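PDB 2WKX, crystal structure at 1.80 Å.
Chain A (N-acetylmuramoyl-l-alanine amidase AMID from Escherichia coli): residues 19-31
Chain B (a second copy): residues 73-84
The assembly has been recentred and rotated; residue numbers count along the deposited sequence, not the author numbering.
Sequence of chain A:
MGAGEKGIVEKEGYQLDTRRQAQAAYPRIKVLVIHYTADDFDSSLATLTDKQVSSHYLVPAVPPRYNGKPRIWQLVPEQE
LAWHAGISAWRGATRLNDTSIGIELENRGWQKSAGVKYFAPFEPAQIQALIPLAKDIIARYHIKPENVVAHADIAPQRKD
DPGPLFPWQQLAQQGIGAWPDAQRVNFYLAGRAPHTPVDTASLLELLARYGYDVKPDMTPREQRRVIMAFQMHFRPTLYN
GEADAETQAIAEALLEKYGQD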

# COMPACT_ATOMS: atom_id res chain seq x y z
N ARG A 19 -17.12 -16.10 -13.82
CA ARG A 19 -17.02 -17.56 -13.76
C ARG A 19 -15.60 -18.11 -13.63
O ARG A 19 -15.40 -19.20 -13.08
N ARG A 20 -14.63 -17.36 -14.13
CA ARG A 20 -13.23 -17.75 -14.05
C ARG A 20 -12.52 -16.91 -12.98
O ARG A 20 -12.39 -15.69 -13.14
N GLN A 21 -12.07 -17.56 -11.92
CA GLN A 21 -11.37 -16.87 -10.82
C GLN A 21 -9.86 -17.07 -10.90
O GLN A 21 -9.41 -18.21 -11.05
N ALA A 22 -9.09 -15.99 -10.78
CA ALA A 22 -7.63 -16.07 -10.76
C ALA A 22 -7.14 -16.72 -9.47
O ALA A 22 -7.72 -16.50 -8.39
N GLN A 23 -6.05 -17.49 -9.57
CA GLN A 23 -5.39 -18.01 -8.36
C GLN A 23 -4.64 -16.93 -7.58
O GLN A 23 -4.59 -16.98 -6.34
N ALA A 24 -4.05 -15.98 -8.30
CA ALA A 24 -3.27 -14.91 -7.65
C ALA A 24 -4.22 -13.80 -7.20
O ALA A 24 -4.45 -12.81 -7.90
N ALA A 25 -4.81 -14.01 -6.02
CA ALA A 25 -5.73 -13.07 -5.42
C ALA A 25 -5.45 -13.14 -3.92
O ALA A 25 -5.57 -14.22 -3.32
N TYR A 26 -5.11 -11.99 -3.34
CA TYR A 26 -4.66 -11.93 -1.95
C TYR A 26 -5.24 -10.72 -1.22
O TYR A 26 -5.59 -9.72 -1.89
N PRO A 27 -5.32 -10.77 0.13
CA PRO A 27 -5.79 -9.61 0.88
C PRO A 27 -4.91 -8.39 0.63
O PRO A 27 -3.69 -8.52 0.45
N ARG A 28 -5.53 -7.21 0.62
CA ARG A 28 -4.81 -5.95 0.64
C ARG A 28 -4.30 -5.65 2.07
O ARG A 28 -3.35 -4.86 2.23
N ILE A 29 -4.94 -6.27 3.06
CA ILE A 29 -4.57 -6.10 4.49
C ILE A 29 -3.51 -7.14 4.86
O ILE A 29 -3.76 -8.34 4.77
N LYS A 30 -2.33 -6.66 5.25
CA LYS A 30 -1.18 -7.54 5.55
C LYS A 30 -0.56 -7.37 6.94
O LYS A 30 0.27 -8.20 7.35
N VAL A 31 -0.93 -6.30 7.64
CA VAL A 31 -0.24 -5.92 8.89
C VAL A 31 -1.30 -5.52 9.91
O VAL A 31 -2.33 -4.93 9.57
N TRP B 73 -14.78 -9.69 -18.42
CA TRP B 73 -14.48 -10.73 -17.45
C TRP B 73 -13.89 -10.14 -16.18
O TRP B 73 -13.02 -9.26 -16.26
N GLN B 74 -14.41 -10.59 -15.04
CA GLN B 74 -13.83 -10.22 -13.75
C GLN B 74 -13.18 -11.45 -13.14
O GLN B 74 -13.84 -12.48 -12.93
N LEU B 75 -11.88 -11.32 -12.85
CA LEU B 75 -11.08 -12.45 -12.35
C LEU B 75 -10.72 -12.43 -10.87
O LEU B 75 -10.37 -13.48 -10.30
N VAL B 76 -10.75 -11.24 -10.27
CA VAL B 76 -10.37 -11.06 -8.86
C VAL B 76 -11.35 -10.08 -8.23
O VAL B 76 -11.63 -9.04 -8.85
N PRO B 77 -11.89 -10.40 -7.03
CA PRO B 77 -12.76 -9.45 -6.32
C PRO B 77 -12.00 -8.16 -6.06
O PRO B 77 -10.78 -8.19 -5.80
N GLU B 78 -12.68 -7.02 -6.14
CA GLU B 78 -11.94 -5.75 -6.02
C GLU B 78 -11.32 -5.60 -4.63
O GLU B 78 -10.26 -4.96 -4.50
N GLN B 79 -11.94 -6.22 -3.62
CA GLN B 79 -11.43 -6.14 -2.24
C GLN B 79 -10.03 -6.76 -2.10
O GLN B 79 -9.28 -6.38 -1.22
N GLU B 80 -9.70 -7.72 -2.97
CA GLU B 80 -8.39 -8.34 -2.99
C GLU B 80 -7.43 -7.70 -4.01
O GLU B 80 -7.88 -7.14 -5.02
N LEU B 81 -6.13 -7.79 -3.76
CA LEU B 81 -5.14 -7.37 -4.76
C LEU B 81 -4.98 -8.48 -5.82
O LEU B 81 -5.12 -9.68 -5.52
N ALA B 82 -4.70 -8.03 -7.04
CA ALA B 82 -4.30 -8.89 -8.15
C ALA B 82 -2.80 -8.65 -8.40
O ALA B 82 -2.25 -7.62 -7.98
N TRP B 83 -2.14 -9.57 -9.09
CA TRP B 83 -0.70 -9.43 -9.33
C TRP B 83 -0.49 -8.90 -10.75
O TRP B 83 -0.16 -9.67 -11.65
N HIS B 84 -0.71 -7.60 -10.93
CA HIS B 84 -0.64 -6.97 -12.27
C HIS B 84 0.44 -5.87 -12.43
O HIS B 84 0.90 -5.60 -13.54

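The backbone does the aligning here, and the side chains fill what it leaves open. Tyr A26 and Leu B81 form an antiparallel pair, with Tyr A26 N donating to Leu B81 O at 3.2 Å and Leu B81 N to Tyr A26 O at 2.7 Å. The pairing puts both side chains on the same face of the small sheet. Leu B81, with chi1 and chi2 both p, is the most heavily covered residue of the contact. Its CD1 lies 4.1 Å from Tyr A26 CB and sits at the edge of the tyrosine ring, while its CD2 reaches Pro A27 O at 3.5 Å and Lys A30 CE at 3.7 Å. The lysine chain is m at chi1 and extended from there on, so CE reaches Leu B81 CD2 while NZ is bonded elsewhere in the structure.

Tyr A26 takes chi1 m, and its ring comes closer to the other stretch than its CB direction alone suggests. It forms an offset stack with the six-membered ring of Trp B83, centroids 4.9 Å apart and planes at 29°; Tyr A26 CE1 lies over one face of the indole, 3.4 Å from Trp B83 CZ2. Trp B83, chi1 m with chi2 near -5°, also meets Ala A24 CB at 3.8 Å from its CE3.

Two alanines pack against Val B76. Ala A22 CB points toward the partner and packs 3.7 Å from Val B76 CG2, and Ala A25 CB lies 3.8 Å from Val B76 CG1, so Val B76, chi1 t, packs against both alanines. Glu B80, m then t, has its CB 3.3 Å from Tyr A26 O and its OE2 3.6 Å from Ala A25 CB. Leu B75, m then t, brings CD2 to 3.4 Å from Arg A20 O.

Arg A28 is the main polar side chain. Its m, t, t course carries an initially sideways chain along the partner, until chi4 near -84° turns the guanidinium to the turn formed by Pro B77 to Glu B80. There Arg A28 NE and NH1 both donate to Glu B78 O, at 3.1 and 2.8 Å. The turn's backbone thus supplies the acceptor, and Glu B78, whose CA-to-CB bond points away, has its carboxylate oxygens bonded elsewhere in the structure.

At the other end, Ala A22 N donates to Leu B75 O at 2.9 Å, with a nearly straight geometry. Water 2 donates to that same Leu B75 O and to Ala A22 O, each at 2.9 Å, while water 1 accepts from Arg A20 N at 3.0 Å and lies 3.0 Å from Gln B74 O. Gln B74, t and t, instead turns its NE2 to Val B76 O at 3.1 Å, bracing its own chain.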

# COMPACT_ATOMS: atom_id res chain seq x y z
CB ARG A 19 -17.70 -18.20 -14.97
CG ARG A 19 -19.21 -18.11 -14.94
CD ARG A 19 -19.75 -18.37 -16.33
NE ARG A 19 -21.21 -18.42 -16.33
CZ ARG A 19 -21.97 -18.21 -17.41
NH1 ARG A 19 -21.42 -17.92 -18.59
NH2 ARG A 19 -23.29 -18.28 -17.29
CB ARG A 20 -12.55 -17.58 -15.41
CG ARG A 20 -13.12 -18.49 -16.53
CD ARG A 20 -12.80 -19.97 -16.28
NE ARG A 20 -11.42 -20.13 -15.82
CZ ARG A 20 -10.35 -20.19 -16.61
NH1 ARG A 20 -10.48 -20.14 -17.93
NH2 ARG A 20 -9.13 -20.32 -16.09
CB GLN A 21 -11.85 -17.39 -9.45
CG GLN A 21 -13.34 -17.35 -9.20
CD GLN A 21 -13.74 -18.15 -7.96
OE1 GLN A 21 -13.50 -17.72 -6.83
NE2 GLN A 21 -14.35 -19.32 -8.18
CB ALA A 22 -7.01 -14.67 -10.88
CB GLN A 23 -4.39 -19.11 -8.71
CG GLN A 23 -4.98 -20.33 -9.36
CD GLN A 23 -3.88 -21.28 -9.78
OE1 GLN A 23 -3.24 -21.91 -8.94
NE2 GLN A 23 -3.64 -21.36 -11.09
CB ALA A 24 -2.18 -14.39 -8.59
CB ALA A 25 -7.17 -13.45 -5.70
CB TYR A 26 -3.13 -11.88 -1.89
CG TYR A 26 -2.49 -13.08 -2.55
CD1 TYR A 26 -2.03 -13.01 -3.87
CD2 TYR A 26 -2.38 -14.31 -1.88
CE1 TYR A 26 -1.47 -14.14 -4.51
CE2 TYR A 26 -1.82 -15.43 -2.50
CZ TYR A 26 -1.37 -15.33 -3.81
OH TYR A 26 -0.81 -16.42 -4.43
CB PRO A 27 -5.69 -10.06 2.36
CG PRO A 27 -5.74 -11.58 2.30
CD PRO A 27 -5.01 -11.92 1.01
CB ARG A 28 -5.73 -4.82 0.16
CG ARG A 28 -6.19 -4.97 -1.30
CD ARG A 28 -7.12 -3.84 -1.71
NE ARG A 28 -7.69 -4.04 -3.06
CZ ARG A 28 -7.10 -3.72 -4.22
NH1 ARG A 28 -7.77 -3.98 -5.35
NH2 ARG A 28 -5.87 -3.17 -4.29
CB ILE A 29 -5.81 -6.20 5.41
CG1 ILE A 29 -6.76 -5.01 5.14
CG2 ILE A 29 -5.41 -6.26 6.90
CD1 ILE A 29 -8.22 -5.28 5.58
CB LYS A 30 -0.07 -7.27 4.54
CG LYS A 30 -0.52 -7.41 3.08
CD LYS A 30 0.60 -7.01 2.17
CE LYS A 30 0.06 -6.95 0.75
NZ LYS A 30 1.18 -6.74 -0.19
CB VAL A 31 0.76 -4.75 8.66
CG1 VAL A 31 1.35 -4.24 9.99
CG2 VAL A 31 1.89 -5.18 7.66
CB TRP B 73 -13.52 -11.77 -18.03
CG TRP B 73 -14.26 -12.88 -18.76
CD1 TRP B 73 -14.40 -14.18 -18.35
CD2 TRP B 73 -14.97 -12.77 -20.00
NE1 TRP B 73 -15.15 -14.89 -19.27
CE2 TRP B 73 -15.51 -14.05 -20.30
CE3 TRP B 73 -15.20 -11.72 -20.90
CZ2 TRP B 73 -16.26 -14.31 -21.45
CZ3 TRP B 73 -15.96 -11.99 -22.07
CH2 TRP B 73 -16.48 -13.27 -22.32
CB GLN B 74 -14.84 -9.59 -12.80
CG GLN B 74 -14.16 -9.15 -11.48
CD GLN B 74 -15.07 -8.50 -10.48
OE1 GLN B 74 -16.28 -8.39 -10.68
NE2 GLN B 74 -14.48 -8.06 -9.36
CB LEU B 75 -9.75 -12.49 -13.12
CG LEU B 75 -9.82 -12.39 -14.64
CD1 LEU B 75 -8.43 -12.42 -15.24
CD2 LEU B 75 -10.70 -13.52 -15.19
CB VAL B 76 -8.91 -10.49 -8.71
CG1 VAL B 76 -8.57 -10.20 -7.21
CG2 VAL B 76 -7.86 -11.40 -9.37
CB PRO B 77 -13.09 -10.16 -4.99
CG PRO B 77 -12.75 -11.60 -5.19
CD PRO B 77 -11.68 -11.65 -6.27
CB GLU B 78 -12.84 -4.55 -6.32
CG GLU B 78 -13.27 -4.47 -7.80
CD GLU B 78 -14.13 -3.26 -8.11
OE1 GLU B 78 -14.70 -2.66 -7.16
OE2 GLU B 78 -14.23 -2.91 -9.31
CB GLN B 79 -12.40 -6.79 -1.24
CG GLN B 79 -12.30 -8.31 -1.24
CD GLN B 79 -13.57 -9.02 -0.84
OE1 GLN B 79 -14.20 -9.71 -1.66
NE2 GLN B 79 -13.96 -8.87 0.43
CB GLU B 80 -8.54 -9.83 -3.30
CG GLU B 80 -9.15 -10.65 -2.16
CD GLU B 80 -9.21 -12.13 -2.52
OE1 GLU B 80 -8.55 -12.94 -1.85
OE2 GLU B 80 -9.90 -12.47 -3.50
CB LEU B 81 -3.79 -6.98 -4.12
CG LEU B 81 -2.90 -7.99 -3.37
CD1 LEU B 81 -2.01 -8.81 -4.34
CD2 LEU B 81 -2.01 -7.29 -2.35
CB ALA B 82 -5.11 -8.56 -9.39
CB TRP B 83 0.01 -10.78 -9.14
CG TRP B 83 0.35 -11.09 -7.69
CD1 TRP B 83 0.20 -10.27 -6.59
CD2 TRP B 83 0.98 -12.29 -7.20
NE1 TRP B 83 0.68 -10.90 -5.45
CE2 TRP B 83 1.16 -12.14 -5.81
CE3 TRP B 83 1.41 -13.47 -7.82
CZ2 TRP B 83 1.75 -13.14 -5.01
CZ3 TRP B 83 1.99 -14.46 -7.03
CH2 TRP B 83 2.15 -14.29 -5.64
CB HIS B 84 -2.03 -6.39 -12.65
CG HIS B 84 -2.48 -5.28 -11.74
ND1 HIS B 84 -2.35 -3.95 -12.07
CD2 HIS B 84 -3.03 -5.30 -10.50
CE1 HIS B 84 -2.80 -3.19 -11.09
NE2 HIS B 84 -3.21 -3.99 -10.11
O HOH W 1 -14.43 -14.54 -15.04
O HOH W 2 -9.81 -14.69 -7.69